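Local coordinates for protein RNA-directed RNA polymerase (Infectious pancreatic necrosis virus, PDB 3ZED) that acts as the viral RNA-dependent RNA polymerase, adding ribonucleotides to growing RNA, and is probably found both free and covalently linked to the genome, at residues T337-M340 with N341-L345. Numbering follows the deposited sequence.
Sequences TPVM and NESKL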
ATOM      1  N   THR B 337       4.683  -9.862  -5.237  1.00 44.47           N
ATOM      2  CA  THR B 337       5.880  -9.762  -4.401  1.00 44.20           C
ATOM      3  C   THR B 337       7.151 -10.352  -5.054  1.00 48.41           C
ATOM      4  O   THR B 337       8.159  -9.659  -4.941  1.00 46.53           O
ATOM      5  CB  THR B 337       5.647 -10.257  -2.966  1.00 52.08           C
ATOM      6  OG1 THR B 337       5.345 -11.636  -2.963  1.00 59.83           O
ATOM      7  CG2 THR B 337       4.516  -9.501  -2.256  1.00 48.33           C
ATOM      8  N   PRO B 338       7.175 -11.498  -5.800  1.00 45.86           N
ATOM      9  CA  PRO B 338       8.454 -11.936  -6.413  1.00 45.50           C
ATOM     10  C   PRO B 338       8.969 -10.940  -7.466  1.00 47.82           C
ATOM     11  O   PRO B 338      10.178 -10.835  -7.655  1.00 47.45           O
ATOM     12  CB  PRO B 338       8.106 -13.303  -7.040  1.00 47.92           C
ATOM     13  CG  PRO B 338       6.891 -13.757  -6.315  1.00 52.14           C
ATOM     14  CD  PRO B 338       6.110 -12.487  -6.075  1.00 46.87           C
ATOM     15  N   VAL B 339       8.055 -10.170  -8.104  1.00 44.08           N
ATOM     16  CA  VAL B 339       8.414  -9.138  -9.087  1.00 43.46           C
ATOM     17  C   VAL B 339       8.915  -7.875  -8.362  1.00 46.70           C
ATOM     18  O   VAL B 339       9.983  -7.350  -8.699  1.00 46.62           O
ATOM     19  CB  VAL B 339       7.233  -8.803 -10.040  1.00 46.87           C
ATOM     20  CG1 VAL B 339       7.530  -7.565 -10.894  1.00 46.25           C
ATOM     21  CG2 VAL B 339       6.865  -9.997 -10.920  1.00 47.63           C
ATOM     22  N   MET B 340       8.125  -7.374  -7.385  1.00 42.50           N
ATOM     23  CA  MET B 340       8.435  -6.117  -6.668  1.00 40.61           C
ATOM     24  C   MET B 340       9.683  -6.228  -5.779  1.00 45.69           C
ATOM     25  O   MET B 340      10.360  -5.228  -5.615  1.00 46.49           O
ATOM     26  CB  MET B 340       7.227  -5.598  -5.882  1.00 40.62           C
ATOM     27  CG  MET B 340       6.028  -5.244  -6.784  1.00 42.46           C
ATOM     28  SD  MET B 340       6.374  -4.371  -8.346  1.00 44.50           S
ATOM     29  CE  MET B 340       6.828  -2.725  -7.723  1.00 39.86           C
ATOM     30  N   ASN B 341      10.037  -7.436  -5.291  1.00 44.28           N
ATOM     31  CA  ASN B 341      11.261  -7.670  -4.494  1.00 44.51           C
ATOM     32  C   ASN B 341      12.506  -7.325  -5.296  1.00 49.18           C
ATOM     33  O   ASN B 341      13.524  -6.920  -4.736  1.00 48.35           O
ATOM     34  CB  ASN B 341      11.368  -9.144  -4.091  1.00 46.48           C
ATOM     35  CG  ASN B 341      10.535  -9.635  -2.932  1.00 65.73           C
ATOM     36  OD1 ASN B 341       9.879  -8.869  -2.221  1.00 50.69           O
ATOM     37  ND2 ASN B 341      10.560 -10.963  -2.721  1.00 56.35           N
ATOM     38  N   GLU B 342      12.428  -7.531  -6.627  1.00 46.59           N
ATOM     39  CA  GLU B 342      13.518  -7.330  -7.573  1.00 45.48           C
ATOM     40  C   GLU B 342      13.423  -5.994  -8.283  1.00 49.34           C
ATOM     41  O   GLU B 342      14.225  -5.728  -9.177  1.00 50.08           O
ATOM     42  CB  GLU B 342      13.480  -8.468  -8.610  1.00 47.39           C
ATOM     43  CG  GLU B 342      13.801  -9.835  -8.034  1.00 57.76           C
ATOM     44  CD  GLU B 342      15.182  -9.891  -7.416  1.00 76.40           C
ATOM     45  OE1 GLU B 342      16.167  -9.727  -8.172  1.00 54.52           O
ATOM     46  OE2 GLU B 342      15.279 -10.020  -6.172  1.00 63.91           O
ATOM     47  N   SER B 343      12.446  -5.151  -7.909  1.00 45.88           N
ATOM     48  CA  SER B 343      12.166  -3.918  -8.652  1.00 44.96           C
ATOM     49  C   SER B 343      12.137  -2.654  -7.783  1.00 49.18           C
ATOM     50  O   SER B 343      11.260  -1.800  -7.960  1.00 48.92           O
ATOM     51  CB  SER B 343      10.847  -4.068  -9.415  1.00 44.04           C
ATOM     52  OG  SER B 343      10.847  -5.274 -10.159  1.00 45.05           O
ATOM     53  N   LYS B 344      13.144  -2.492  -6.913  1.00 46.33           N
ATOM     54  CA  LYS B 344      13.261  -1.283  -6.088  1.00 45.43           C
ATOM     55  C   LYS B 344      13.912  -0.194  -6.966  1.00 47.37           C
ATOM     56  O   LYS B 344      15.044   0.231  -6.715  1.00 45.15           O
ATOM     57  CB  LYS B 344      14.065  -1.545  -4.782  1.00 47.31           C
ATOM     58  CG  LYS B 344      13.703  -2.813  -4.004  1.00 62.97           C
ATOM     59  CD  LYS B 344      12.340  -2.772  -3.328  1.00 75.30           C
ATOM     60  CE  LYS B 344      12.041  -4.110  -2.691  1.00 87.96           C
ATOM     61  NZ  LYS B 344      10.748  -4.101  -1.957  1.00 95.93           N
ATOM     62  N   LEU B 345      13.198   0.211  -8.038  1.00 42.31           N
ATOM     63  CA  LEU B 345      13.717   1.181  -8.993  1.00 41.36           C
ATOM     64  C   LEU B 345      12.963   2.501  -8.875  1.00 44.11           C
ATOM     65  O   LEU B 345      11.731   2.527  -8.942  1.00 44.80           O
ATOM     66  CB  LEU B 345      13.675   0.614 -10.424  1.00 41.65           C
ATOM     67  CG  LEU B 345      14.207  -0.838 -10.621  1.00 46.90           C
ATOM     68  CD1 LEU B 345      13.970  -1.332 -12.068  1.00 47.84           C
ATOM     69  CD2 LEU B 345      15.699  -0.958 -10.279  1.00 47.54           C
TER
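The side-chain amide of Asn-341 turns one face to the carbonyl oxygen of Thr-337, which stands almost directly above the amide carbon: Thr-337 O lies 3.1 Å from Asn-341 CG. The geometry is consistent with a dipolar contact of oxygen to carbonyl carbon; it is not a hydrogen bond. Chi1 of -79° holds CG beside the backbone nitrogen of Asn-341, and chi2 near zero turns the flat face to the oxygen. Asparagine suits the place as a short, flat amide that can lie against the helix end. Its backbone nitrogen donates to the same oxygen (Asn-341 N to Thr-337 O, 2.9 Å).

The peptide carbonyl of Val-339 is met on both faces. Glu-342 N approaches from one, 3.2 Å from Val-339 O, and the hydroxyl of Ser-343 from the other, with Ser-343 OG only 2.7 Å from Val-339 O. Serine's short side chain, with chi1 -50°, can turn the hydroxyl back onto the chain; Ser-343 OG is also hydrogen-bonded to Asn-208 N, which ties the turn to a neighbouring loop. Glu-342 is long enough to bend away to a salt bridge with Lys-211.

Pro-338 has no N-H to give to the preceding turn, and the helix is kinked here; its ring and Val-339 rest on Trp-427. Ser-343 N lies over one face of the Met-340 carbonyl, donating to Met-340 O at 3.1 Å. On the opposite side, the long aliphatic chain of exposed Lys-344 passes beside that oxygen, with CE 3.6 Å from Met-340 O.

Helix 326-340 thus ends in the pattern of bonds familiar at helix C termini: an i+4 backbone bond gives way to i+3 bonds, the last closing a type I beta turn from Met-340 to Ser-343, before an inverse gamma turn centred on Lys-344 carries the chain on along the loop toward helix 364-377.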